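Local coordinates for 4-dehydrase (Streptomyces venezuelae, PDB 2PO3), which probably acts as a pyridoxal-phosphate-dependent sugar aminotransferase of the DegT/DnrJ/EryC1 family in the biosynthesis of the deoxyamino sugar desosamine, at residues L157-V160 and A161-G165; T365-G368 and D369-R373. All blocks are in the same frame, centred on the assembly; numbering follows the deposited sequence.

Two helix ends are described, one closing and one opening. Contact 1 (157-165) comes first along the chain and covers the last turns of helix 154-163, the crossover between the parallel strands 139-145 and 167-171 of the mixed seven-stranded sheet. Contact 2 (365-373) follows some two hundred residues later, where the loop after strand 358-361 enters the long helix 369-394. Their centres lie about 44 Å apart, on opposite sides of the chain's centre, and their nearest atoms are about 30 Å apart, too far for any direct interaction. Both belong to the aminotransferase fold but lie away from the ligand-binding residues, so each is best read as shaping a helix end, with no direct part in catalysis indicated.

Contact 1: L157-V160 and A161-G165; sequences LRKV and ADEHG
V160 O receives two donors from H164, the backbone N at 3.1 Å and ring atom ND1 at 3.0 Å. The ND1 bond is the straighter, 169° at the hydrogen against 141° for the backbone N, and the oxygen lies in the imidazole plane at the ring edge. V160 O thus grips H164 twice, by its backbone and by its ring; the ND1 bond, in which ND1 carries the proton, fixes the turn of the imidazole. Backbone bonds of the i to i+4 kind precede it: A161 N to L157 O, D162 N to R158 O and E163 N to K159 O.

Apolar contact accompanies the imidazole bond. V160 and H164 run side by side, and CG1 of V160, set anti to its own backbone N (chi1 178°), meets H164 CE1 at 3.8 Å. Both side chains also touch A132, while L157 and V160 reach V131 of helix 128-131.

Charged side chains come near each other without bonding. R158 NH1 stays 4.9 Å from D162 OD1, and instead forms a salt bridge with D190. The aliphatic part of R158 passes the carboxylate, R158 CG lying 4.0 Å from D162 OD2. K159 and E163 point the same way, K159 NZ standing 5.0 Å from E163 OE1, although E163 is poorly ordered.

The helix is then closed by G165 N to D162 O at 2.7 Å, with L166 N to A161 O and a positive phi at G165: a Schellman motif, ending the helix of a beta-alpha-beta crossover before strand 167-171.

Contact 2: T365-G368 and D369-R373; sequences TAIG and DDDIR
The N-terminus of helix 369-394 is the element formed here, with G368 at the N-cap and D371 reaching back to it from the first turn. D371 OD2 accepts the backbone N of G368 in a very short bond of 2.5 Å, at 151° on the hydrogen; its exact length is doubtful. The carboxylate is brought there by chi1 -61°, which sets CG anti to the carbonyl carbon and beside the backbone N. As G368 has no side chain to cap with, this return bond supplies just the half of a capping box made by the third helical residue. G368 O in turn accepts I372 N at 2.9 Å, the first i to i+4 bond of the helix.

Apolar contact flanks these bonds. I367 CG2 meets I372 CG1 at 3.6 Å, while I367 CD1 on the other branch reaches D371 CB at 3.8 Å. I372 continues onto A272 and Y273 of helix 246-276, and L21 touches both I367 and D371. An alanine at I367 would lose both branches and is likely to open a gap beside I372 CG1 and take from D371 CB one of its apolar contacts.

The carboxylates of D369, D370 and D371 gather at the amino end, where they would probably interact favourably with the helix dipole; the D371-G368 bond, whatever its length, probably steadies the chain's entry into the helix.

Contact 1: L157-V160 and A161-G165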
ATOM      1  N   LEU A 157      -9.872  20.503  21.472  1.00 21.56           N
ATOM      2  CA  LEU A 157      -9.201  20.620  20.189  1.00 21.66           C
ATOM      3  C   LEU A 157     -10.172  21.064  19.133  1.00 29.05           C
ATOM      4  O   LEU A 157      -9.900  21.904  18.285  1.00 27.64           O
ATOM      5  CB  LEU A 157      -8.618  19.258  19.801  1.00 20.25           C
ATOM      6  CG  LEU A 157      -7.257  19.043  20.438  1.00 20.93           C
ATOM      7  CD1 LEU A 157      -6.772  17.622  20.204  1.00 18.86           C
ATOM      8  CD2 LEU A 157      -6.276  20.068  19.876  1.00  9.98           C
ATOM      9  N   ARG A 158     -11.341  20.462  19.197  1.00 25.26           N
ATOM     10  CA  ARG A 158     -12.398  20.787  18.287  1.00 24.99           C
ATOM     11  C   ARG A 158     -12.702  22.284  18.456  1.00 38.68           C
ATOM     12  O   ARG A 158     -12.828  23.063  17.505  1.00 32.30           O
ATOM     13  CB  ARG A 158     -13.573  19.936  18.758  1.00 27.11           C
ATOM     14  CG  ARG A 158     -14.904  20.271  18.106  1.00 23.75           C
ATOM     15  CD  ARG A 158     -14.947  19.743  16.706  1.00 44.78           C
ATOM     16  NE  ARG A 158     -15.522  18.408  16.585  1.00 71.42           N
ATOM     17  CZ  ARG A 158     -15.577  17.881  15.363  1.00 99.55           C
ATOM     18  NH1 ARG A 158     -15.108  18.570  14.309  1.00 35.63           N
ATOM     19  NH2 ARG A 158     -16.093  16.656  15.197  1.00 81.07           N
ATOM     20  N   LYS A 159     -12.799  22.714  19.714  1.00 39.24           N
ATOM     21  CA  LYS A 159     -13.075  24.120  19.967  1.00 41.25           C
ATOM     22  C   LYS A 159     -12.091  25.049  19.275  1.00 33.92           C
ATOM     23  O   LYS A 159     -12.431  26.044  18.661  1.00 34.62           O
ATOM     24  CB  LYS A 159     -13.280  24.475  21.439  1.00 37.76           C
ATOM     25  CG  LYS A 159     -13.612  25.950  21.593  1.00 88.11           C
ATOM     26  CD  LYS A 159     -13.634  26.444  23.033  1.00 96.05           C
ATOM     27  CE  LYS A 159     -12.256  26.828  23.546  1.00100.00           C
ATOM     28  NZ  LYS A 159     -12.265  27.359  24.927  1.00100.00           N
ATOM     29  N   VAL A 160     -10.819  24.745  19.357  1.00 34.09           N
ATOM     30  CA  VAL A 160      -9.876  25.622  18.689  1.00 27.67           C
ATOM     31  C   VAL A 160     -10.047  25.543  17.181  1.00 36.03           C
ATOM     32  O   VAL A 160     -10.073  26.547  16.471  1.00 38.76           O
ATOM     33  CB  VAL A 160      -8.438  25.260  19.075  1.00 28.71           C
ATOM     34  CG1 VAL A 160      -7.442  26.161  18.340  1.00 27.94           C
ATOM     35  CG2 VAL A 160      -8.227  25.332  20.588  1.00 27.23           C
ATOM     36  N   ALA A 161     -10.157  24.310  16.691  1.00 28.67           N
ATOM     37  CA  ALA A 161     -10.301  24.041  15.275  1.00 27.79           C
ATOM     38  C   ALA A 161     -11.322  24.968  14.698  1.00 33.58           C
ATOM     39  O   ALA A 161     -11.049  25.695  13.753  1.00 32.87           O
ATOM     40  CB  ALA A 161     -10.700  22.585  15.018  1.00 24.33           C
ATOM     41  N   ASP A 162     -12.491  24.884  15.314  1.00 36.54           N
ATOM     42  CA  ASP A 162     -13.623  25.682  14.933  1.00 41.26           C
ATOM     43  C   ASP A 162     -13.203  27.114  14.845  1.00 47.72           C
ATOM     44  O   ASP A 162     -13.307  27.736  13.794  1.00 45.63           O
ATOM     45  CB  ASP A 162     -14.797  25.453  15.891  1.00 42.38           C
ATOM     46  CG  ASP A 162     -15.397  24.108  15.554  1.00 58.39           C
ATOM     47  OD1 ASP A 162     -15.081  23.500  14.541  1.00 48.67           O
ATOM     48  OD2 ASP A 162     -16.260  23.644  16.439  1.00 36.75           O
ATOM     49  N   GLU A 163     -12.691  27.612  15.955  1.00 48.49           N
ATOM     50  CA  GLU A 163     -12.224  28.985  15.985  1.00 53.43           C
ATOM     51  C   GLU A 163     -11.451  29.388  14.719  1.00 56.09           C
ATOM     52  O   GLU A 163     -11.572  30.503  14.207  1.00 64.91           O
ATOM     53  CB  GLU A 163     -11.322  29.238  17.217  1.00 57.94           C
ATOM     54  CG  GLU A 163     -11.870  30.221  18.280  1.00 84.25           C
ATOM     55  CD  GLU A 163     -11.712  29.698  19.691  1.00100.00           C
ATOM     56  OE1 GLU A 163     -12.655  29.595  20.468  1.00100.00           O
ATOM     57  OE2 GLU A 163     -10.474  29.340  19.980  1.00 87.47           O
ATOM     58  N   HIS A 164     -10.620  28.514  14.185  1.00 39.73           N
ATOM     59  CA  HIS A 164      -9.895  28.968  13.026  1.00 40.68           C
ATOM     60  C   HIS A 164     -10.376  28.422  11.709  1.00 39.33           C
ATOM     61  O   HIS A 164      -9.649  28.533  10.716  1.00 26.64           O
ATOM     62  CB  HIS A 164      -8.368  28.807  13.194  1.00 44.99           C
ATOM     63  CG  HIS A 164      -7.913  29.385  14.497  1.00 46.87           C
ATOM     64  ND1 HIS A 164      -8.316  28.839  15.717  1.00 50.28           N
ATOM     65  CD2 HIS A 164      -7.113  30.462  14.760  1.00 45.86           C
ATOM     66  CE1 HIS A 164      -7.757  29.579  16.681  1.00 47.21           C
ATOM     67  NE2 HIS A 164      -7.021  30.557  16.141  1.00 45.54           N
ATOM     68  N   GLY A 165     -11.579  27.850  11.696  1.00 34.51           N
ATOM     69  CA  GLY A 165     -12.085  27.281  10.458  1.00 34.91           C
ATOM     70  C   GLY A 165     -11.141  26.189   9.915  1.00 49.87           C
ATOM     71  O   GLY A 165     -10.743  26.236   8.739  1.00 47.85           O
TER

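Contact 2: T365-G368 and D369-R373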
ATOM      1  N   THR A 365       0.151 -11.524  23.958  1.00 22.53           N
ATOM      2  CA  THR A 365       0.001 -12.922  24.284  1.00 18.92           C
ATOM      3  C   THR A 365       1.281 -13.700  24.318  1.00 27.53           C
ATOM      4  O   THR A 365       1.327 -14.812  24.844  1.00 38.48           O
ATOM      5  CB  THR A 365      -1.114 -13.580  23.493  1.00 25.29           C
ATOM      6  OG1 THR A 365      -0.753 -13.630  22.113  1.00 24.83           O
ATOM      7  CG2 THR A 365      -2.353 -12.721  23.766  1.00 24.52           C
ATOM      8  N   ALA A 366       2.337 -13.111  23.787  1.00 33.14           N
ATOM      9  CA  ALA A 366       3.610 -13.797  23.826  1.00 41.77           C
ATOM     10  C   ALA A 366       4.277 -13.659  25.210  1.00 39.57           C
ATOM     11  O   ALA A 366       5.162 -14.419  25.583  1.00 35.34           O
ATOM     12  CB  ALA A 366       4.530 -13.274  22.726  1.00 44.04           C
ATOM     13  N   ILE A 367       3.869 -12.673  26.006  1.00 30.24           N
ATOM     14  CA  ILE A 367       4.495 -12.472  27.301  1.00 22.73           C
ATOM     15  C   ILE A 367       3.647 -12.937  28.481  1.00 27.95           C
ATOM     16  O   ILE A 367       2.440 -12.711  28.505  1.00 36.22           O
ATOM     17  CB  ILE A 367       4.815 -10.976  27.337  1.00 19.03           C
ATOM     18  CG1 ILE A 367       5.962 -10.663  26.380  1.00 20.38           C
ATOM     19  CG2 ILE A 367       5.061 -10.410  28.719  1.00 19.67           C
ATOM     20  CD1 ILE A 367       7.283 -11.308  26.789  1.00 29.14           C
ATOM     21  N   GLY A 368       4.302 -13.584  29.458  1.00 27.55           N
ATOM     22  CA  GLY A 368       3.717 -14.101  30.684  1.00 24.52           C
ATOM     23  C   GLY A 368       4.481 -13.573  31.904  1.00 34.98           C
ATOM     24  O   GLY A 368       5.514 -12.908  31.775  1.00 28.54           O
ATOM     25  N   ASP A 369       3.973 -13.898  33.098  1.00 36.58           N
ATOM     26  CA  ASP A 369       4.544 -13.469  34.374  1.00 38.21           C
ATOM     27  C   ASP A 369       6.030 -13.642  34.555  1.00 35.11           C
ATOM     28  O   ASP A 369       6.711 -12.732  35.025  1.00 30.09           O
ATOM     29  CB  ASP A 369       3.760 -13.946  35.601  1.00 49.28           C
ATOM     30  CG  ASP A 369       2.276 -14.008  35.320  1.00100.00           C
ATOM     31  OD1 ASP A 369       1.671 -13.113  34.738  1.00100.00           O
ATOM     32  OD2 ASP A 369       1.710 -15.122  35.753  1.00100.00           O
ATOM     33  N   ASP A 370       6.512 -14.824  34.188  1.00 28.56           N
ATOM     34  CA  ASP A 370       7.907 -15.123  34.301  1.00 31.05           C
ATOM     35  C   ASP A 370       8.743 -14.196  33.459  1.00 28.73           C
ATOM     36  O   ASP A 370       9.801 -13.718  33.854  1.00 29.15           O
ATOM     37  CB  ASP A 370       8.130 -16.585  33.943  1.00 42.00           C
ATOM     38  CG  ASP A 370       7.586 -17.426  35.061  1.00 72.38           C
ATOM     39  OD1 ASP A 370       7.408 -16.981  36.194  1.00 63.12           O
ATOM     40  OD2 ASP A 370       7.261 -18.644  34.672  1.00 84.08           O
ATOM     41  N   ASP A 371       8.236 -13.935  32.269  1.00 31.59           N
ATOM     42  CA  ASP A 371       8.902 -13.047  31.361  1.00 28.09           C
ATOM     43  C   ASP A 371       8.954 -11.646  31.982  1.00 34.09           C
ATOM     44  O   ASP A 371       9.972 -10.949  31.977  1.00 34.88           O
ATOM     45  CB  ASP A 371       7.982 -12.933  30.143  1.00 33.04           C
ATOM     46  CG  ASP A 371       7.804 -14.269  29.520  1.00 39.18           C
ATOM     47  OD1 ASP A 371       8.751 -14.962  29.192  1.00 35.02           O
ATOM     48  OD2 ASP A 371       6.541 -14.598  29.432  1.00 43.74           O
ATOM     49  N   ILE A 372       7.808 -11.250  32.525  1.00 21.36           N
ATOM     50  CA  ILE A 372       7.645  -9.938  33.139  1.00 22.88           C
ATOM     51  C   ILE A 372       8.634  -9.673  34.238  1.00 31.45           C
ATOM     52  O   ILE A 372       9.292  -8.650  34.274  1.00 31.92           O
ATOM     53  CB  ILE A 372       6.197  -9.604  33.463  1.00 21.51           C
ATOM     54  CG1 ILE A 372       5.446  -9.455  32.133  1.00 24.26           C
ATOM     55  CG2 ILE A 372       6.139  -8.319  34.292  1.00 21.63           C
ATOM     56  CD1 ILE A 372       3.930  -9.385  32.263  1.00 24.04           C
ATOM     57  N   ARG A 373       8.745 -10.645  35.113  1.00 31.91           N
ATOM     58  CA  ARG A 373       9.648 -10.591  36.238  1.00 32.64           C
ATOM     59  C   ARG A 373      11.079 -10.453  35.743  1.00 24.92           C
ATOM     60  O   ARG A 373      11.936  -9.717  36.220  1.00 25.83           O
ATOM     61  CB  ARG A 373       9.532 -11.955  36.915  1.00 42.12           C
ATOM     62  CG  ARG A 373       9.361 -11.931  38.423  1.00 47.67           C
ATOM     63  CD  ARG A 373       9.535 -13.313  39.054  1.00100.00           C
ATOM     64  NE  ARG A 373      10.948 -13.674  39.220  1.00100.00           N
ATOM     65  CZ  ARG A 373      11.631 -14.534  38.445  1.00100.00           C
ATOM     66  NH1 ARG A 373      11.064 -15.181  37.417  1.00100.00           N
ATOM     67  NH2 ARG A 373      12.918 -14.753  38.720  1.00100.00           N
TER